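Side-chain contacts in REP-associated tyrosine transposase (PDB 4ER8), which binds repetitive extragenic palindrome (REP) DNA hairpins and, as a transposase, cleaves and recombines the interspersed mosaic elements in which these palindromes cluster: residues A[13-18]-A[113-118]; A[61-66]-A[107-112]; A[71-76]-A[98-103]. All blocks are in the same frame, centred on the assembly; numbering follows the deposited sequence.

From the N terminus, strand 13-19 comes first, and contact 1 closes the longest loop, spanning 94 residues, when helix 106-122 returns to it. Within that loop contact 2 brings the preceding part of the same helix onto strand 59-65, the sheet neighbour of strand 13-19. Contact 3 is innermost: the start of helix 73-87 meets strand 99-102 after 21 intervening residues. The three loops thus sit one within another and none cross. Contacts 1 and 2 adjoin, with F15 packing on H112, whereas contact 3 lies about 12 Å from each, centre to centre. Together they tie helices 73-87 and 106-122 to one antiparallel sheet.

Contact 1 (A[13-18]-A[113-118]); sequences TWFFTV and VDYIYI. With nucleotides of chain B.
F15 in strand 13-18 faces Y115 and I116 in helix 113-118 while the backbones stay well apart, the closest pair of CA atoms, those of F15 and V113, being 8.8 Å from each other. The phenyl ring spans this distance. With its CG anti to the backbone N (chi1 171°), F15 sends the ring from the sheet toward the helix. I116 answers with its longer branch: CG1 stands opposite its carbonyl carbon, beside the backbone N, and the extended chain beyond carries CD1 to the phenyl group. This methyl reaches the rim of the ring close to its plane, with I116 CD1 3.7 Å from F15 CE1; CG1 of I116 follows at 3.8 Å from the same F15 CE1. The two side chains run past each other in opposite directions, so they touch along their flanks. Y115 adds a looser contact from the preceding position of the helix, its CD2 lying 4.4 Å from F15 CZ. The phenolic end goes elsewhere: Y115 OH hydrogen-bonds E161, a ligand of the bound nickel ion, and the side chain of Y115 comes to about 5 Å from that metal. Farther along the strand, the backbone also touches DNA, since N6 of DA3 of chain B makes a weak hydrogen bond of 3.2 Å to T17 O. All three touching residues are buried. Helix 106-122 packed on one face of an antiparallel sheet, close to a metal whose ligands include residues of strand 59-65 and of this helix, is the architecture of the HUH nuclease domain, built on an RNA-recognition-motif-like fold.

Contact 2 (A[61-66]-A[107-112]); sequences HCIWTL and KDYRHH. With NI (nickel (II) ion), chain C.
I63 is the strand residue that meets the helix, and it does so with both of its methyl groups. CD1 reaches H112, lying 3.8 Å from H112 C and 3.9 Å from H112 CB, so it rests against backbone and the root of the side chain. The branch methyl CG2 approaches Y109, 4.1 Å from Y109 CE1. Because I63 CG2 is opposite the backbone N while CG1 is opposite the carbonyl carbon (chi1 -59°), the branches diverge to serve residues nearly one helical turn apart. A second shell fixes both partners. The H112 ring turns back on its own helix, where ND1 donates to D108 O at 2.8 Å and 161°. That carbonyl oxygen lies in the imidazole plane, yet the donor stands 37° above the carbonyl plane, on the opposite face from H112 N, the other donor to D108 O. The hydroxyl of Y109 is hydrogen-bonded to N51 OD1, which holds the far end of the ring. Two residues before I63, H61 binds the nickel ion through NE2 at 2.0 Å, with H59, N119, H123 and E161 also binding the metal; H61 ND1 is hydrogen-bonded to T17 OG1. Strand 59-65 lies between strands 49-55 and 13-19, with I63 facing helix 106-122 while C62 and W64 touch helix 73-87 on the other side of the sheet.

Contact 3 (A[71-76]-A[98-103]); sequences DDFSSR and FWEHAI. With nucleotides of chain B.
F73 and F98 both set CG between the backbone N and the carbonyl carbon (chi1 52° and 57°), and these torsions swing the two rings together where helix 73-87 begins beside strand 99-102, an edge strand of the RNA-recognition-motif-like sheet. The rings meet rim to rim: F73 CD1 lies 3.7 Å from F98 CZ, each atom near the plane of the other ring. The tip of F73 also reaches E100, with CZ 4.0 Å from E100 CG, and W14 lies edge-to-face with this phenyl ring. A bend at chi2 (-92°) turns the E100 chain so that CG meets F73 while the carboxylate grips a base. Its two oxygens pair with DG1 of chain B, E100 OE1 accepting from N1 at 2.8 Å and OE2 from N2 at 2.7 Å, both nearly straight. A102 N donates to O6 of the same guanine at 2.9 Å, completing a reading of its Watson-Crick edge. DT2 of chain B is read likewise: its N3 donates to E100 O at 2.8 Å, its O4 accepts from H101 ND1 at 2.7 Å, and one face of the W99 indole lies against the base. Such base-specific contacts are consistent with recognition of a guide sequence beside the hairpin, and D108, bonded to H101 NE2, probably helps to orient that imidazole. In segment 71-76 D72 is the N-cap of helix 73-87: its OD2 accepts from S75 N at 2.7 Å, met on the syn side of the carboxylate but tilted out of its plane.

Contact 1 (A[13-18]-A[113-118])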
loop_
_atom_site.group_PDB
_atom_site.type_symbol
_atom_site.label_atom_id
_atom_site.label_comp_id
_atom_site.label_asym_id
_atom_site.label_seq_id
_atom_site.Cartn_x
_atom_site.Cartn_y
_atom_site.Cartn_z
ATOM N N THR A 13 1.303 -8.759 10.896
ATOM C CA THR A 13 0.535 -8.023 9.944
ATOM C C THR A 13 0.984 -6.585 10.064
ATOM O O THR A 13 1.231 -6.115 11.175
ATOM C CB THR A 13 -0.965 -8.190 10.263
ATOM O OG1 THR A 13 -1.355 -9.552 9.958
ATOM C CG2 THR A 13 -1.815 -7.234 9.420
ATOM N N TRP A 14 1.114 -5.881 8.943
ATOM C CA TRP A 14 1.548 -4.502 8.973
ATOM C C TRP A 14 0.889 -3.661 7.884
ATOM O O TRP A 14 0.370 -4.181 6.872
ATOM C CB TRP A 14 3.053 -4.390 8.723
ATOM C CG TRP A 14 4.021 -5.061 9.660
ATOM C CD1 TRP A 14 4.722 -4.462 10.689
ATOM C CD2 TRP A 14 4.478 -6.412 9.607
ATOM N NE1 TRP A 14 5.566 -5.379 11.274
ATOM C CE2 TRP A 14 5.422 -6.578 10.633
ATOM C CE3 TRP A 14 4.169 -7.495 8.800
ATOM C CZ2 TRP A 14 6.031 -7.786 10.885
ATOM C CZ3 TRP A 14 4.771 -8.664 9.018
ATOM C CH2 TRP A 14 5.707 -8.820 10.056
ATOM N N PHE A 15 0.980 -2.343 8.097
ATOM C CA PHE A 15 0.476 -1.325 7.196
ATOM C C PHE A 15 1.702 -0.587 6.679
ATOM O O PHE A 15 2.629 -0.334 7.476
ATOM C CB PHE A 15 -0.360 -0.342 7.990
ATOM C CG PHE A 15 -0.762 0.893 7.204
ATOM C CD1 PHE A 15 -1.857 0.880 6.398
ATOM C CD2 PHE A 15 -0.002 2.052 7.264
ATOM C CE1 PHE A 15 -2.210 2.014 5.663
ATOM C CE2 PHE A 15 -0.349 3.164 6.563
ATOM C CZ PHE A 15 -1.468 3.158 5.777
ATOM N N PHE A 16 1.705 -0.226 5.390
ATOM C CA PHE A 16 2.872 0.398 4.782
ATOM C C PHE A 16 2.439 1.514 3.865
ATOM O O PHE A 16 1.320 1.509 3.383
ATOM C CB PHE A 16 3.690 -0.588 3.943
ATOM C CG PHE A 16 4.163 -1.806 4.664
ATOM C CD1 PHE A 16 3.537 -3.007 4.483
ATOM C CD2 PHE A 16 5.245 -1.772 5.469
ATOM C CE1 PHE A 16 4.003 -4.178 5.075
ATOM C CE2 PHE A 16 5.719 -2.957 6.109
ATOM C CZ PHE A 16 5.089 -4.155 5.898
ATOM N N THR A 17 3.330 2.468 3.620
ATOM C CA THR A 17 3.056 3.618 2.762
ATOM C C THR A 17 4.348 3.759 1.998
ATOM O O THR A 17 5.453 3.882 2.597
ATOM C CB THR A 17 2.792 4.922 3.571
ATOM O OG1 THR A 17 1.517 4.849 4.240
ATOM C CG2 THR A 17 2.724 6.127 2.639
ATOM N N VAL A 18 4.244 3.675 0.671
ATOM C CA VAL A 18 5.407 3.846 -0.188
ATOM C C VAL A 18 5.085 5.000 -1.155
ATOM O O VAL A 18 4.036 5.020 -1.840
ATOM C CB VAL A 18 5.701 2.587 -0.924
ATOM C CG1 VAL A 18 6.721 2.825 -1.949
ATOM C CG2 VAL A 18 6.119 1.457 0.045
ATOM N N VAL A 113 -7.694 -0.680 7.153
ATOM C CA VAL A 113 -8.221 -1.119 5.843
ATOM C C VAL A 113 -9.101 0.017 5.267
ATOM O O VAL A 113 -9.005 0.341 4.088
ATOM C CB VAL A 113 -9.045 -2.440 5.869
ATOM C CG1 VAL A 113 -9.690 -2.655 4.527
ATOM C CG2 VAL A 113 -8.222 -3.705 6.259
ATOM N N ASP A 114 -9.949 0.606 6.107
ATOM C CA ASP A 114 -10.834 1.675 5.734
ATOM C C ASP A 114 -9.963 2.804 5.175
ATOM O O ASP A 114 -10.218 3.350 4.067
ATOM C CB ASP A 114 -11.557 2.225 6.970
ATOM C CG ASP A 114 -12.635 1.283 7.547
ATOM O OD1 ASP A 114 -13.026 0.227 6.976
ATOM O OD2 ASP A 114 -13.123 1.658 8.624
ATOM N N TYR A 115 -8.933 3.153 5.950
ATOM C CA TYR A 115 -8.053 4.226 5.585
ATOM C C TYR A 115 -7.538 3.972 4.180
ATOM O O TYR A 115 -7.387 4.905 3.372
ATOM C CB TYR A 115 -6.858 4.278 6.508
ATOM C CG TYR A 115 -6.029 5.503 6.223
ATOM C CD1 TYR A 115 -6.190 6.678 6.970
ATOM C CD2 TYR A 115 -5.090 5.509 5.195
ATOM C CE1 TYR A 115 -5.406 7.802 6.726
ATOM C CE2 TYR A 115 -4.287 6.646 4.944
ATOM C CZ TYR A 115 -4.462 7.780 5.711
ATOM O OH TYR A 115 -3.717 8.908 5.423
ATOM N N ILE A 116 -7.246 2.705 3.889
ATOM C CA ILE A 116 -6.736 2.428 2.598
ATOM C C ILE A 116 -7.777 2.757 1.531
ATOM O O ILE A 116 -7.487 3.559 0.640
ATOM C CB ILE A 116 -6.193 1.018 2.483
ATOM C CG1 ILE A 116 -4.792 0.987 3.125
ATOM C CG2 ILE A 116 -6.169 0.614 1.004
ATOM C CD1 ILE A 116 -4.380 -0.311 3.708
ATOM N N TYR A 117 -8.981 2.189 1.663
ATOM C CA TYR A 117 -10.013 2.349 0.648
ATOM C C TYR A 117 -10.564 3.775 0.561
ATOM O O TYR A 117 -11.004 4.191 -0.507
ATOM C CB TYR A 117 -11.148 1.297 0.782
ATOM C CG TYR A 117 -10.640 -0.140 0.669
ATOM C CD1 TYR A 117 -11.127 -1.162 1.505
ATOM C CD2 TYR A 117 -9.637 -0.474 -0.251
ATOM C CE1 TYR A 117 -10.619 -2.475 1.408
ATOM C CE2 TYR A 117 -9.148 -1.767 -0.355
ATOM C CZ TYR A 117 -9.625 -2.757 0.479
ATOM O OH TYR A 117 -9.105 -4.037 0.352
ATOM N N ILE A 118 -10.539 4.518 1.663
ATOM C CA ILE A 118 -10.941 5.923 1.653
ATOM C C ILE A 118 -9.910 6.838 1.017
ATOM O O ILE A 118 -10.199 7.968 0.641
ATOM C CB ILE A 118 -11.200 6.421 3.066
ATOM C CG1 ILE A 118 -12.597 6.005 3.498
ATOM C CG2 ILE A 118 -11.114 7.921 3.158
ATOM C CD1 ILE A 118 -12.725 5.911 5.031
ATOM P P DA B 3 11.372 8.923 12.809
ATOM O OP1 DA B 3 12.599 8.387 12.216
ATOM O OP2 DA B 3 11.607 9.804 13.958
ATOM O "O5'" DA B 3 10.318 9.650 11.856
ATOM C "C5'" DA B 3 9.818 9.045 10.683
ATOM C "C4'" DA B 3 10.891 9.109 9.586
ATOM O "O4'" DA B 3 10.422 8.434 8.398
ATOM C "C3'" DA B 3 11.346 10.472 9.128
ATOM O "O3'" DA B 3 12.633 10.315 8.681
ATOM C "C2'" DA B 3 10.411 10.731 7.954
ATOM C "C1'" DA B 3 10.346 9.333 7.326
ATOM N N9 DA B 3 9.133 8.898 6.627
ATOM C C8 DA B 3 7.827 9.196 6.908
ATOM N N7 DA B 3 6.976 8.613 6.098
ATOM C C5 DA B 3 7.776 7.894 5.221
ATOM C C6 DA B 3 7.483 7.061 4.113
ATOM N N6 DA B 3 6.234 6.767 3.645
ATOM N N1 DA B 3 8.543 6.490 3.509
ATOM C C2 DA B 3 9.760 6.755 3.957
ATOM N N3 DA B 3 10.145 7.532 4.958
ATOM C C4 DA B 3 9.095 8.057 5.555
#

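Contact 2 (A[61-66]-A[107-112])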
loop_
_atom_site.group_PDB
_atom_site.type_symbol
_atom_site.label_atom_id
_atom_site.label_comp_id
_atom_site.label_asym_id
_atom_site.label_seq_id
_atom_site.Cartn_x
_atom_site.Cartn_y
_atom_site.Cartn_z
ATOM N N HIS A 61 -0.551 2.739 -0.312
ATOM C CA HIS A 61 -0.634 2.265 1.047
ATOM C C HIS A 61 -1.091 0.841 0.994
ATOM O O HIS A 61 -1.918 0.500 0.143
ATOM C CB HIS A 61 -1.708 3.023 1.783
ATOM C CG HIS A 61 -1.520 4.497 1.787
ATOM N ND1 HIS A 61 -0.645 5.133 2.644
ATOM C CD2 HIS A 61 -2.115 5.473 1.066
ATOM C CE1 HIS A 61 -0.687 6.438 2.430
ATOM N NE2 HIS A 61 -1.582 6.673 1.488
ATOM N N CYS A 62 -0.620 -0.003 1.900
ATOM C CA CYS A 62 -1.148 -1.370 1.889
ATOM C C CYS A 62 -0.996 -2.129 3.217
ATOM O O CYS A 62 -0.299 -1.684 4.121
ATOM C CB CYS A 62 -0.520 -2.132 0.742
ATOM S SG CYS A 62 1.200 -2.405 1.041
ATOM N N ILE A 63 -1.677 -3.264 3.334
ATOM C CA ILE A 63 -1.546 -4.163 4.502
ATOM C C ILE A 63 -1.157 -5.601 4.126
ATOM O O ILE A 63 -1.816 -6.211 3.270
ATOM C CB ILE A 63 -2.831 -4.225 5.296
ATOM C CG1 ILE A 63 -3.226 -2.827 5.781
ATOM C CG2 ILE A 63 -2.636 -5.126 6.474
ATOM C CD1 ILE A 63 -4.700 -2.700 6.262
ATOM N N TRP A 64 -0.101 -6.122 4.751
ATOM C CA TRP A 64 0.362 -7.508 4.489
ATOM C C TRP A 64 0.345 -8.359 5.731
ATOM O O TRP A 64 0.465 -7.864 6.853
ATOM C CB TRP A 64 1.824 -7.593 4.029
ATOM C CG TRP A 64 2.201 -6.853 2.822
ATOM C CD1 TRP A 64 1.372 -6.320 1.898
ATOM C CD2 TRP A 64 3.538 -6.612 2.362
ATOM N NE1 TRP A 64 2.110 -5.700 0.912
ATOM C CE2 TRP A 64 3.443 -5.888 1.166
ATOM C CE3 TRP A 64 4.803 -6.933 2.856
ATOM C CZ2 TRP A 64 4.579 -5.449 0.451
ATOM C CZ3 TRP A 64 5.945 -6.495 2.144
ATOM C CH2 TRP A 64 5.816 -5.761 0.960
ATOM N N THR A 65 0.255 -9.656 5.526
ATOM C CA THR A 65 0.379 -10.600 6.623
ATOM C C THR A 65 1.347 -11.629 6.108
ATOM O O THR A 65 1.147 -12.199 5.029
ATOM C CB THR A 65 -0.950 -11.297 6.929
ATOM O OG1 THR A 65 -1.866 -10.345 7.481
ATOM C CG2 THR A 65 -0.741 -12.465 7.920
ATOM N N LEU A 66 2.401 -11.861 6.864
ATOM C CA LEU A 66 3.447 -12.737 6.390
ATOM C C LEU A 66 3.255 -14.152 6.958
ATOM O O LEU A 66 2.696 -14.309 8.055
ATOM C CB LEU A 66 4.844 -12.177 6.740
ATOM C CG LEU A 66 5.316 -10.804 6.243
ATOM C CD1 LEU A 66 6.818 -10.689 6.396
ATOM C CD2 LEU A 66 4.963 -10.511 4.823
ATOM N N LYS A 107 -9.530 -3.846 15.704
ATOM C CA LYS A 107 -9.963 -2.474 15.474
ATOM C C LYS A 107 -8.965 -1.758 14.604
ATOM O O LYS A 107 -9.334 -1.273 13.540
ATOM C CB LYS A 107 -10.195 -1.699 16.780
ATOM C CG LYS A 107 -11.526 -2.076 17.473
ATOM C CD LYS A 107 -11.971 -1.070 18.550
ATOM C CE LYS A 107 -12.283 -1.807 19.879
ATOM N NZ LYS A 107 -13.596 -1.401 20.504
ATOM N N ASP A 108 -7.706 -1.718 15.046
ATOM C CA ASP A 108 -6.666 -1.029 14.318
ATOM C C ASP A 108 -6.596 -1.493 12.879
ATOM O O ASP A 108 -6.383 -0.673 11.966
ATOM C CB ASP A 108 -5.315 -1.158 14.991
ATOM C CG ASP A 108 -4.418 0.017 14.677
ATOM O OD1 ASP A 108 -4.954 1.138 14.479
ATOM O OD2 ASP A 108 -3.174 -0.153 14.634
ATOM N N TYR A 109 -6.830 -2.787 12.672
ATOM C CA TYR A 109 -6.789 -3.391 11.347
ATOM C C TYR A 109 -7.823 -2.778 10.448
ATOM O O TYR A 109 -7.511 -2.282 9.356
ATOM C CB TYR A 109 -7.019 -4.880 11.440
ATOM C CG TYR A 109 -7.138 -5.602 10.118
ATOM C CD1 TYR A 109 -6.022 -5.870 9.334
ATOM C CD2 TYR A 109 -8.371 -6.080 9.677
ATOM C CE1 TYR A 109 -6.139 -6.557 8.118
ATOM C CE2 TYR A 109 -8.499 -6.762 8.483
ATOM C CZ TYR A 109 -7.375 -7.006 7.719
ATOM O OH TYR A 109 -7.507 -7.694 6.545
ATOM N N ARG A 110 -9.070 -2.822 10.903
ATOM C CA ARG A 110 -10.157 -2.158 10.191
ATOM C C ARG A 110 -9.934 -0.656 9.972
ATOM O O ARG A 110 -10.241 -0.179 8.876
ATOM C CB ARG A 110 -11.480 -2.385 10.883
ATOM C CG ARG A 110 -11.992 -3.785 10.709
ATOM C CD ARG A 110 -12.825 -4.135 11.918
ATOM N NE ARG A 110 -13.356 -5.502 11.908
ATOM C CZ ARG A 110 -14.429 -5.870 12.608
ATOM N NH1 ARG A 110 -15.062 -4.972 13.355
ATOM N NH2 ARG A 110 -14.867 -7.114 12.551
ATOM N N HIS A 111 -9.421 0.090 10.954
ATOM C CA HIS A 111 -9.198 1.524 10.709
ATOM C C HIS A 111 -8.234 1.654 9.552
ATOM O O HIS A 111 -8.368 2.535 8.697
ATOM C CB HIS A 111 -8.680 2.318 11.932
ATOM C CG HIS A 111 -9.712 2.531 13.006
ATOM N ND1 HIS A 111 -9.382 2.799 14.325
ATOM C CD2 HIS A 111 -11.074 2.496 12.964
ATOM C CE1 HIS A 111 -10.489 2.941 15.039
ATOM N NE2 HIS A 111 -11.527 2.739 14.241
ATOM N N HIS A 112 -7.253 0.764 9.518
ATOM C CA HIS A 112 -6.275 0.866 8.469
ATOM C C HIS A 112 -6.810 0.320 7.154
ATOM O O HIS A 112 -6.432 0.848 6.120
ATOM C CB HIS A 112 -4.944 0.237 8.849
ATOM C CG HIS A 112 -4.134 1.075 9.775
ATOM N ND1 HIS A 112 -4.312 1.060 11.145
ATOM C CD2 HIS A 112 -3.095 1.908 9.541
ATOM C CE1 HIS A 112 -3.448 1.893 11.705
ATOM N NE2 HIS A 112 -2.701 2.414 10.756
HETATM NI NI NI C . -2.307 8.408 0.811
#

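Contact 3 (A[71-76]-A[98-103])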
loop_
_atom_site.group_PDB
_atom_site.type_symbol
_atom_site.label_atom_id
_atom_site.label_comp_id
_atom_site.label_asym_id
_atom_site.label_seq_id
_atom_site.Cartn_x
_atom_site.Cartn_y
_atom_site.Cartn_z
ATOM N N ASP A 71 9.335 -12.867 9.223
ATOM C CA ASP A 71 9.201 -11.475 9.633
ATOM C C ASP A 71 9.713 -10.477 8.575
ATOM O O ASP A 71 9.792 -9.274 8.829
ATOM C CB ASP A 71 9.890 -11.242 10.995
ATOM C CG ASP A 71 11.425 -11.521 10.968
ATOM O OD1 ASP A 71 11.981 -11.802 9.883
ATOM O OD2 ASP A 71 12.084 -11.481 12.035
ATOM N N ASP A 72 10.030 -10.956 7.378
ATOM C CA ASP A 72 10.880 -10.182 6.481
ATOM C C ASP A 72 10.155 -9.402 5.411
ATOM O O ASP A 72 10.282 -9.706 4.217
ATOM C CB ASP A 72 11.954 -11.074 5.875
ATOM C CG ASP A 72 12.942 -10.306 4.990
ATOM O OD1 ASP A 72 13.865 -10.967 4.431
ATOM O OD2 ASP A 72 12.788 -9.061 4.818
ATOM N N PHE A 73 9.423 -8.366 5.819
ATOM C CA PHE A 73 8.844 -7.440 4.822
ATOM C C PHE A 73 9.907 -6.589 4.110
ATOM O O PHE A 73 9.655 -6.053 3.041
ATOM C CB PHE A 73 7.791 -6.536 5.455
ATOM C CG PHE A 73 8.273 -5.825 6.694
ATOM C CD1 PHE A 73 9.025 -4.641 6.589
ATOM C CD2 PHE A 73 7.996 -6.350 7.958
ATOM C CE1 PHE A 73 9.486 -4.000 7.714
ATOM C CE2 PHE A 73 8.470 -5.722 9.094
ATOM C CZ PHE A 73 9.204 -4.514 8.965
ATOM N N SER A 74 11.087 -6.475 4.704
ATOM C CA SER A 74 12.140 -5.636 4.141
ATOM C C SER A 74 12.529 -6.097 2.745
ATOM O O SER A 74 12.372 -5.355 1.738
ATOM C CB SER A 74 13.357 -5.585 5.063
ATOM O OG SER A 74 13.124 -4.754 6.189
ATOM N N SER A 75 12.975 -7.347 2.677
ATOM C CA SER A 75 13.300 -7.956 1.379
ATOM C C SER A 75 12.175 -7.766 0.405
ATOM O O SER A 75 12.379 -7.306 -0.722
ATOM C CB SER A 75 13.543 -9.426 1.583
ATOM O OG SER A 75 14.592 -9.580 2.506
ATOM N N ARG A 76 10.968 -8.110 0.850
ATOM C CA ARG A 76 9.846 -8.079 -0.038
ATOM C C ARG A 76 9.695 -6.700 -0.663
ATOM O O ARG A 76 9.491 -6.606 -1.856
ATOM C CB ARG A 76 8.575 -8.586 0.648
ATOM C CG ARG A 76 8.662 -10.082 1.069
ATOM C CD ARG A 76 7.430 -10.497 1.869
ATOM N NE ARG A 76 7.289 -11.925 2.143
ATOM C CZ ARG A 76 7.882 -12.601 3.136
ATOM N NH1 ARG A 76 8.739 -12.008 3.957
ATOM N NH2 ARG A 76 7.621 -13.902 3.319
ATOM N N PHE A 98 10.376 3.286 3.439
ATOM C CA PHE A 98 8.910 3.246 3.497
ATOM C C PHE A 98 8.435 3.307 4.957
ATOM O O PHE A 98 9.198 2.988 5.883
ATOM C CB PHE A 98 8.384 1.953 2.861
ATOM C CG PHE A 98 8.946 0.712 3.484
ATOM C CD1 PHE A 98 8.305 0.107 4.575
ATOM C CD2 PHE A 98 10.114 0.112 2.978
ATOM C CE1 PHE A 98 8.832 -1.045 5.180
ATOM C CE2 PHE A 98 10.630 -1.062 3.568
ATOM C CZ PHE A 98 10.000 -1.620 4.689
ATOM N N TRP A 99 7.165 3.678 5.152
ATOM C CA TRP A 99 6.566 3.732 6.458
ATOM C C TRP A 99 5.979 2.381 6.812
ATOM O O TRP A 99 5.312 1.774 5.991
ATOM C CB TRP A 99 5.489 4.820 6.481
ATOM C CG TRP A 99 4.626 4.813 7.728
ATOM C CD1 TRP A 99 3.410 4.191 7.897
ATOM C CD2 TRP A 99 4.912 5.470 8.955
ATOM N NE1 TRP A 99 2.931 4.415 9.161
ATOM C CE2 TRP A 99 3.841 5.183 9.841
ATOM C CE3 TRP A 99 5.973 6.274 9.402
ATOM C CZ2 TRP A 99 3.800 5.681 11.155
ATOM C CZ3 TRP A 99 5.946 6.749 10.723
ATOM C CH2 TRP A 99 4.865 6.455 11.576
ATOM N N GLU A 100 6.224 1.925 8.048
ATOM C CA GLU A 100 5.765 0.615 8.537
ATOM C C GLU A 100 5.079 0.758 9.866
ATOM O O GLU A 100 5.605 1.413 10.799
ATOM C CB GLU A 100 6.925 -0.342 8.748
ATOM C CG GLU A 100 6.577 -1.619 9.642
ATOM C CD GLU A 100 6.867 -1.409 11.136
ATOM O OE1 GLU A 100 5.950 -1.497 11.997
ATOM O OE2 GLU A 100 8.037 -1.123 11.442
ATOM N N HIS A 101 3.925 0.115 9.994
ATOM C CA HIS A 101 3.263 0.082 11.272
ATOM C C HIS A 101 2.603 -1.260 11.524
ATOM O O HIS A 101 1.794 -1.762 10.702
ATOM C CB HIS A 101 2.259 1.229 11.416
ATOM C CG HIS A 101 1.279 1.029 12.537
ATOM N ND1 HIS A 101 1.571 1.356 13.848
ATOM C CD2 HIS A 101 0.024 0.510 12.542
ATOM C CE1 HIS A 101 0.535 1.046 14.611
ATOM N NE2 HIS A 101 -0.422 0.546 13.841
ATOM N N ALA A 102 2.958 -1.829 12.669
ATOM C CA ALA A 102 2.497 -3.146 13.065
ATOM C C ALA A 102 1.070 -3.088 13.608
ATOM O O ALA A 102 0.801 -2.341 14.588
ATOM C CB ALA A 102 3.400 -3.662 14.111
ATOM N N ILE A 103 0.179 -3.903 13.019
ATOM C CA ILE A 103 -1.190 -4.021 13.513
ATOM C C ILE A 103 -1.391 -5.156 14.516
ATOM O O ILE A 103 -1.359 -6.327 14.164
ATOM C CB ILE A 103 -2.161 -4.206 12.390
ATOM C CG1 ILE A 103 -2.219 -2.926 11.583
ATOM C CG2 ILE A 103 -3.545 -4.535 12.943
ATOM C CD1 ILE A 103 -2.665 -3.133 10.234
ATOM P P DT B 2 7.206 7.518 18.186
ATOM O OP1 DT B 2 7.793 8.780 18.723
ATOM O OP2 DT B 2 5.793 7.525 17.752
ATOM O "O5'" DT B 2 8.122 7.112 16.954
ATOM C "C5'" DT B 2 9.491 7.422 16.882
ATOM C "C4'" DT B 2 9.916 6.937 15.498
ATOM O "O4'" DT B 2 9.189 5.699 15.252
ATOM C "C3'" DT B 2 9.565 7.876 14.342
ATOM O "O3'" DT B 2 10.528 7.708 13.371
ATOM C "C2'" DT B 2 8.306 7.233 13.800
ATOM C "C1'" DT B 2 8.565 5.747 13.998
ATOM N N1 DT B 2 7.324 4.907 13.924
ATOM C C2 DT B 2 7.205 3.932 12.944
ATOM O O2 DT B 2 8.062 3.661 12.136
ATOM N N3 DT B 2 6.031 3.224 12.924
ATOM C C4 DT B 2 4.933 3.392 13.739
ATOM O O4 DT B 2 3.898 2.707 13.608
ATOM C C5 DT B 2 5.084 4.429 14.741
ATOM C C7 DT B 2 3.939 4.686 15.723
ATOM C C6 DT B 2 6.258 5.123 14.781
ATOM O "O5'" DG B 1 4.970 3.715 21.009
ATOM C "C5'" DG B 1 6.255 4.318 21.338
ATOM C "C4'" DG B 1 7.324 4.138 20.278
ATOM O "O4'" DG B 1 7.340 2.740 19.769
ATOM C "C3'" DG B 1 7.105 4.995 19.034
ATOM O "O3'" DG B 1 7.465 6.332 19.261
ATOM C "C2'" DG B 1 8.042 4.248 18.078
ATOM C "C1'" DG B 1 7.787 2.774 18.431
ATOM N N9 DG B 1 6.698 2.142 17.744
ATOM C C8 DG B 1 5.414 2.020 18.241
ATOM N N7 DG B 1 4.605 1.391 17.386
ATOM C C5 DG B 1 5.402 1.044 16.295
ATOM C C6 DG B 1 5.072 0.326 15.122
ATOM O O6 DG B 1 3.948 -0.136 14.834
ATOM N N1 DG B 1 6.163 0.169 14.235
ATOM C C2 DG B 1 7.409 0.675 14.527
ATOM N N2 DG B 1 8.334 0.471 13.593
ATOM N N3 DG B 1 7.737 1.355 15.647
ATOM C C4 DG B 1 6.693 1.511 16.489
ATOM P P DA B 3 11.372 8.923 12.809
ATOM O OP1 DA B 3 12.599 8.387 12.216
ATOM O OP2 DA B 3 11.607 9.804 13.958
ATOM O "O5'" DA B 3 10.318 9.650 11.856
ATOM C "C5'" DA B 3 9.818 9.045 10.683
ATOM C "C4'" DA B 3 10.891 9.109 9.586
ATOM O "O4'" DA B 3 10.422 8.434 8.398
ATOM C "C3'" DA B 3 11.346 10.472 9.128
ATOM O "O3'" DA B 3 12.633 10.315 8.681
ATOM C "C2'" DA B 3 10.411 10.731 7.954
ATOM C "C1'" DA B 3 10.346 9.333 7.326
ATOM N N9 DA B 3 9.133 8.898 6.627
ATOM C C8 DA B 3 7.827 9.196 6.908
ATOM N N7 DA B 3 6.976 8.613 6.098
ATOM C C5 DA B 3 7.776 7.894 5.221
ATOM C C6 DA B 3 7.483 7.061 4.113
ATOM N N6 DA B 3 6.234 6.767 3.645
ATOM N N1 DA B 3 8.543 6.490 3.509
ATOM C C2 DA B 3 9.760 6.755 3.957
ATOM N N3 DA B 3 10.145 7.532 4.958
ATOM C C4 DA B 3 9.095 8.057 5.555
#